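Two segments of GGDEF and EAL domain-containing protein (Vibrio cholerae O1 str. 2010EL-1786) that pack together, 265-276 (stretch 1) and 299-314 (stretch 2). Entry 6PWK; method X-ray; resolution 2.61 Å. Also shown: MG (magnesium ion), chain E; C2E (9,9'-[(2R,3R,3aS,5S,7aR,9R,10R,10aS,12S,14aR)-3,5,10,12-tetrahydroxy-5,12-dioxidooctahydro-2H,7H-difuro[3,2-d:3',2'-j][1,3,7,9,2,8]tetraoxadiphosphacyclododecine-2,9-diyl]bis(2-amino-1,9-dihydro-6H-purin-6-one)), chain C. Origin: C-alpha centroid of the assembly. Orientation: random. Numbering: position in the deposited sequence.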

# COMPACT_ATOMS: atom_id res chain seq x y z
N LEU A 265 -13.87 29.58 21.88
CA LEU A 265 -14.11 29.92 20.48
C LEU A 265 -15.57 29.62 20.12
O LEU A 265 -16.00 28.46 20.16
CB LEU A 265 -13.15 29.16 19.58
CG LEU A 265 -11.71 29.63 19.79
CD1 LEU A 265 -10.74 28.92 18.87
CD2 LEU A 265 -11.62 31.14 19.59
N THR A 266 -16.31 30.67 19.77
CA THR A 266 -17.73 30.56 19.49
C THR A 266 -18.02 30.07 18.08
O THR A 266 -19.13 29.57 17.83
CB THR A 266 -18.40 31.92 19.68
OG1 THR A 266 -17.92 32.84 18.70
CG2 THR A 266 -18.09 32.48 21.07
N ASP A 267 -17.07 30.19 17.16
CA ASP A 267 -17.27 29.89 15.75
C ASP A 267 -16.63 28.56 15.39
O ASP A 267 -15.75 28.06 16.09
CB ASP A 267 -16.67 31.01 14.89
CG ASP A 267 -17.41 32.32 15.05
OD1 ASP A 267 -18.65 32.32 14.92
OD2 ASP A 267 -16.75 33.35 15.29
N PRO A 268 -17.07 27.94 14.29
CA PRO A 268 -16.46 26.68 13.86
C PRO A 268 -14.99 26.87 13.50
O PRO A 268 -14.57 27.95 13.08
CB PRO A 268 -17.29 26.27 12.64
CG PRO A 268 -18.58 26.99 12.79
CD PRO A 268 -18.23 28.29 13.45
N LEU A 269 -14.22 25.80 13.66
CA LEU A 269 -12.80 25.79 13.35
C LEU A 269 -12.54 24.80 12.23
O LEU A 269 -13.03 23.66 12.27
CB LEU A 269 -11.97 25.44 14.58
CG LEU A 269 -12.03 26.45 15.73
CD1 LEU A 269 -11.12 26.00 16.86
CD2 LEU A 269 -11.64 27.83 15.25
N ALA A 270 -11.77 25.22 11.23
CA ALA A 270 -11.43 24.39 10.09
C ALA A 270 -10.05 23.78 10.30
O ALA A 270 -9.05 24.51 10.37
CB ALA A 270 -11.47 25.20 8.79
N ILE A 271 -9.99 22.46 10.41
CA ILE A 271 -8.75 21.73 10.64
C ILE A 271 -8.30 21.10 9.33
O ILE A 271 -9.06 20.35 8.70
CB ILE A 271 -8.92 20.66 11.73
CG1 ILE A 271 -9.46 21.28 13.02
CG2 ILE A 271 -7.59 19.96 11.99
CD1 ILE A 271 -9.68 20.27 14.12
N ASN A 272 -7.07 21.40 8.92
CA ASN A 272 -6.50 20.77 7.73
C ASN A 272 -6.12 19.32 8.03
O ASN A 272 -5.60 19.01 9.10
CB ASN A 272 -5.28 21.54 7.24
CG ASN A 272 -5.62 22.92 6.72
OD1 ASN A 272 -6.13 23.07 5.61
ND2 ASN A 272 -5.33 23.94 7.52
N ILE A 273 -6.38 18.44 7.07
CA ILE A 273 -6.04 17.03 7.17
C ILE A 273 -5.19 16.65 5.97
O ILE A 273 -5.57 16.94 4.83
CB ILE A 273 -7.30 16.14 7.24
CG1 ILE A 273 -8.22 16.59 8.38
CG2 ILE A 273 -6.91 14.68 7.42
CD1 ILE A 273 -7.62 16.43 9.76
N ALA A 274 -4.05 16.01 6.22
CA ALA A 274 -3.21 15.57 5.12
C ALA A 274 -3.80 14.33 4.46
O ALA A 274 -4.60 13.60 5.06
CB ALA A 274 -1.79 15.28 5.62
N GLN A 275 -3.40 14.09 3.21
CA GLN A 275 -3.91 12.94 2.48
C GLN A 275 -3.40 11.63 3.08
O GLN A 275 -4.16 10.66 3.20
CB GLN A 275 -3.53 13.03 1.00
CG GLN A 275 -3.90 11.79 0.20
CD GLN A 275 -3.78 12.01 -1.30
OE1 GLN A 275 -3.82 13.14 -1.78
NE2 GLN A 275 -3.65 10.92 -2.05
N GLY A 276 -2.13 11.59 3.48
CA GLY A 276 -1.57 10.39 4.06
C GLY A 276 -2.24 9.95 5.35
O GLY A 276 -2.14 8.78 5.73
N ASN A 299 -20.20 19.96 16.45
CA ASN A 299 -20.79 20.85 15.46
C ASN A 299 -19.89 22.03 15.11
O ASN A 299 -20.18 22.74 14.15
CB ASN A 299 -22.15 21.35 15.95
CG ASN A 299 -22.09 21.92 17.36
OD1 ASN A 299 -22.30 21.21 18.34
ND2 ASN A 299 -21.80 23.21 17.46
N LEU A 300 -18.82 22.25 15.86
CA LEU A 300 -17.91 23.37 15.64
C LEU A 300 -16.62 22.94 14.95
O LEU A 300 -15.64 23.70 14.96
CB LEU A 300 -17.59 24.06 16.97
CG LEU A 300 -18.76 24.67 17.74
CD1 LEU A 300 -18.31 25.12 19.12
CD2 LEU A 300 -19.35 25.84 16.97
N LEU A 301 -16.59 21.76 14.35
CA LEU A 301 -15.39 21.22 13.71
C LEU A 301 -15.65 21.03 12.22
O LEU A 301 -16.54 20.27 11.83
CB LEU A 301 -14.97 19.90 14.35
CG LEU A 301 -14.31 19.96 15.72
CD1 LEU A 301 -14.08 18.56 16.26
CD2 LEU A 301 -13.00 20.72 15.66
N HIS A 302 -14.87 21.73 11.40
CA HIS A 302 -14.86 21.54 9.95
C HIS A 302 -13.53 20.90 9.58
O HIS A 302 -12.47 21.44 9.90
CB HIS A 302 -15.05 22.86 9.21
CG HIS A 302 -16.42 23.44 9.36
ND1 HIS A 302 -16.81 24.60 8.71
CD2 HIS A 302 -17.50 23.04 10.08
CE1 HIS A 302 -18.06 24.88 9.02
NE2 HIS A 302 -18.50 23.95 9.85
N PHE A 303 -13.58 19.76 8.90
CA PHE A 303 -12.37 19.06 8.47
C PHE A 303 -12.07 19.42 7.02
O PHE A 303 -12.86 19.11 6.12
CB PHE A 303 -12.53 17.55 8.64
CG PHE A 303 -12.51 17.11 10.08
CD1 PHE A 303 -11.30 16.93 10.74
CD2 PHE A 303 -13.69 16.88 10.77
CE1 PHE A 303 -11.28 16.53 12.07
CE2 PHE A 303 -13.67 16.48 12.09
CZ PHE A 303 -12.46 16.30 12.74
N GLU A 304 -10.94 20.08 6.80
CA GLU A 304 -10.56 20.54 5.47
C GLU A 304 -9.76 19.44 4.78
O GLU A 304 -8.64 19.12 5.19
CB GLU A 304 -9.75 21.84 5.56
CG GLU A 304 -9.91 22.74 4.35
CD GLU A 304 -9.80 24.21 4.69
OE1 GLU A 304 -8.69 24.78 4.56
OE2 GLU A 304 -10.82 24.81 5.10
N ILE A 305 -10.34 18.86 3.75
CA ILE A 305 -9.77 17.71 3.05
C ILE A 305 -9.27 18.18 1.69
O ILE A 305 -10.02 18.83 0.96
CB ILE A 305 -10.80 16.58 2.88
CG1 ILE A 305 -11.31 16.13 4.25
CG2 ILE A 305 -10.20 15.41 2.12
CD1 ILE A 305 -12.44 15.13 4.18
N PRO A 306 -8.02 17.88 1.31
CA PRO A 306 -7.52 18.32 0.01
C PRO A 306 -8.28 17.66 -1.13
O PRO A 306 -8.77 16.53 -1.01
CB PRO A 306 -6.05 17.88 0.03
CG PRO A 306 -5.72 17.64 1.47
CD PRO A 306 -7.00 17.15 2.08
N GLU A 307 -8.38 18.39 -2.24
CA GLU A 307 -9.08 17.86 -3.41
C GLU A 307 -8.43 16.58 -3.92
O GLU A 307 -9.11 15.71 -4.46
CB GLU A 307 -9.14 18.92 -4.51
CG GLU A 307 -9.73 18.42 -5.82
CD GLU A 307 -10.01 19.55 -6.80
OE1 GLU A 307 -11.16 20.04 -6.83
OE2 GLU A 307 -9.07 19.95 -7.52
N GLY A 308 -7.11 16.45 -3.75
CA GLY A 308 -6.43 15.24 -4.19
C GLY A 308 -6.95 13.99 -3.51
O GLY A 308 -6.90 12.90 -4.10
N CYS A 309 -7.46 14.11 -2.29
CA CYS A 309 -8.05 12.96 -1.61
C CYS A 309 -9.28 12.45 -2.36
O CYS A 309 -9.42 11.25 -2.60
CB CYS A 309 -8.43 13.32 -0.18
SG CYS A 309 -7.08 13.32 1.00
N PHE A 310 -10.18 13.36 -2.73
CA PHE A 310 -11.45 12.95 -3.32
C PHE A 310 -11.26 12.28 -4.67
O PHE A 310 -12.03 11.38 -5.03
CB PHE A 310 -12.38 14.15 -3.44
CG PHE A 310 -12.84 14.71 -2.12
CD1 PHE A 310 -13.94 14.19 -1.47
CD2 PHE A 310 -12.16 15.77 -1.54
CE1 PHE A 310 -14.37 14.70 -0.26
CE2 PHE A 310 -12.58 16.29 -0.33
CZ PHE A 310 -13.68 15.76 0.31
N VAL A 311 -10.26 12.70 -5.45
CA VAL A 311 -10.10 12.16 -6.79
C VAL A 311 -9.12 10.98 -6.83
O VAL A 311 -9.23 10.13 -7.71
CB VAL A 311 -9.67 13.27 -7.77
CG1 VAL A 311 -10.19 14.62 -7.31
CG2 VAL A 311 -8.16 13.29 -7.97
N ASN A 312 -8.18 10.91 -5.88
CA ASN A 312 -7.21 9.83 -5.86
C ASN A 312 -7.53 8.75 -4.84
O ASN A 312 -7.24 7.57 -5.09
CB ASN A 312 -5.80 10.38 -5.58
CG ASN A 312 -5.35 11.37 -6.64
OD1 ASN A 312 -5.57 11.17 -7.83
ND2 ASN A 312 -4.70 12.44 -6.20
N GLU A 313 -8.11 9.11 -3.70
CA GLU A 313 -8.48 8.15 -2.66
C GLU A 313 -9.94 8.34 -2.27
O GLU A 313 -10.25 8.68 -1.13
CB GLU A 313 -7.57 8.29 -1.44
CG GLU A 313 -6.08 8.16 -1.74
CD GLU A 313 -5.68 6.73 -2.07
OE1 GLU A 313 -6.49 5.81 -1.86
OE2 GLU A 313 -4.54 6.54 -2.55
N PRO A 314 -10.87 8.12 -3.20
CA PRO A 314 -12.29 8.40 -2.89
C PRO A 314 -12.85 7.49 -1.81
O PRO A 314 -13.73 7.91 -1.05
CB PRO A 314 -13.00 8.18 -4.23
CG PRO A 314 -11.92 8.07 -5.26
CD PRO A 314 -10.72 7.54 -4.55
MG MG E . -6.63 24.59 3.94
P1 C2E C . -3.38 25.88 3.15
O2P C2E C . -4.61 25.05 3.38
O1P C2E C . -3.56 26.46 1.77
O5' C2E C . -3.32 27.18 4.15
C5' C2E C . -3.15 28.43 3.58
C4' C2E C . -1.64 28.76 3.66
O4' C2E C . -1.38 29.88 3.05
C3' C2E C . -1.21 29.03 5.11
O3' C2E C . 0.14 28.99 5.13
C2' C2E C . -1.65 30.49 5.27
O2' C2E C . -0.96 31.11 6.44
C1' C2E C . -1.11 30.99 4.18
N9 C2E C . -1.60 32.21 3.61
C8 C2E C . -2.78 32.31 4.27
N7 C2E C . -3.39 33.44 3.82
C5 C2E C . -2.61 34.01 2.90
C6 C2E C . -2.72 35.27 2.02
O6 C2E C . -3.66 35.99 2.09
N1 C2E C . -1.68 35.59 1.11
C2 C2E C . -0.51 34.76 0.98
N2 C2E C . 0.59 35.05 0.06
N3 C2E C . -0.43 33.58 1.81
C4 C2E C . -1.51 33.23 2.77
P11 C2E C . 0.73 27.99 6.31
O21 C2E C . 0.53 28.39 7.75
O11 C2E C . 2.23 27.96 6.12
O5A C2E C . 0.10 26.53 5.86
C5A C2E C . 0.74 26.01 4.72
C4A C2E C . 0.21 24.66 4.43
O4A C2E C . 0.58 23.83 5.37
C3A C2E C . -1.47 24.68 4.42
O3A C2E C . -1.98 25.00 3.04
C2A C2E C . -1.82 23.55 4.74
O2A C2E C . -1.94 22.67 3.52
C1A C2E C . -0.64 23.02 5.73
N91 C2E C . -0.98 23.18 6.99
C81 C2E C . -0.93 24.28 7.75
N71 C2E C . -1.40 23.92 8.96
C51 C2E C . -1.72 22.63 8.93
C61 C2E C . -2.29 21.69 9.98
O61 C2E C . -2.51 22.12 11.06
N11 C2E C . -2.56 20.32 9.68
C21 C2E C . -2.28 19.81 8.36
N21 C2E C . -2.55 18.42 8.05
N31 C2E C . -1.74 20.73 7.36
C41 C2E C . -1.47 22.16 7.68

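What forms the apolar centre of the contact? L269, I271, L301 and F303 send their side chains to one face of the sheet, in which the two strands pair in parallel, and are all buried. I271 CD1 meets L301 CD2 at 3.7 Å, its m,t rotamer extending the chain to a neighbouring leucine. Just past the strand end, I273 CD1 lies 3.8 Å from F303 CD1, at the edge of the aromatic ring. Branched and aromatic residues suit this place, filling it without polar atoms that would need partners.

How are the strands themselves joined? The backbone hydrogen bonds alternate. L269 N donates to L300 O (2.8 Å), and L269 O accepts from H302 N (2.8 Å); I271 N then donates to H302 O (2.7 Å), and I271 O accepts from E304 N (2.7 Å). I273 N to E304 O, at 3.0 Å, closes the ladder. L269 and I271 thus use both their N and O atoms across the contact, as parallel pairing requires.

What occupies the other face? A270, H302, N272 and E304 point there. P268 CB sits over the H302 ring, 4.0 Å from the ring centroid, a CH-pi contact that suits a flat ring beside a compact proline. A270 CB lies 4.3 Å from H302 CB and 3.8 Å from E304 OE2, its small side chain leaving room beside both.

Where does the contact turn polar? Near the strand ends, N272 OD1 and E304 OE1 bind the same magnesium ion, at 2.3 and 2.2 Å from MG, so the metal ties the stretches together; C2E O2P joins them at 2.1 Å from MG. Beyond, Q275 begins a helix and packs on the helix of the second stretch: its CB is 3.6 Å from C309 SG, while its extended side chain brings NE2 to 3.7 Å from E313 CG.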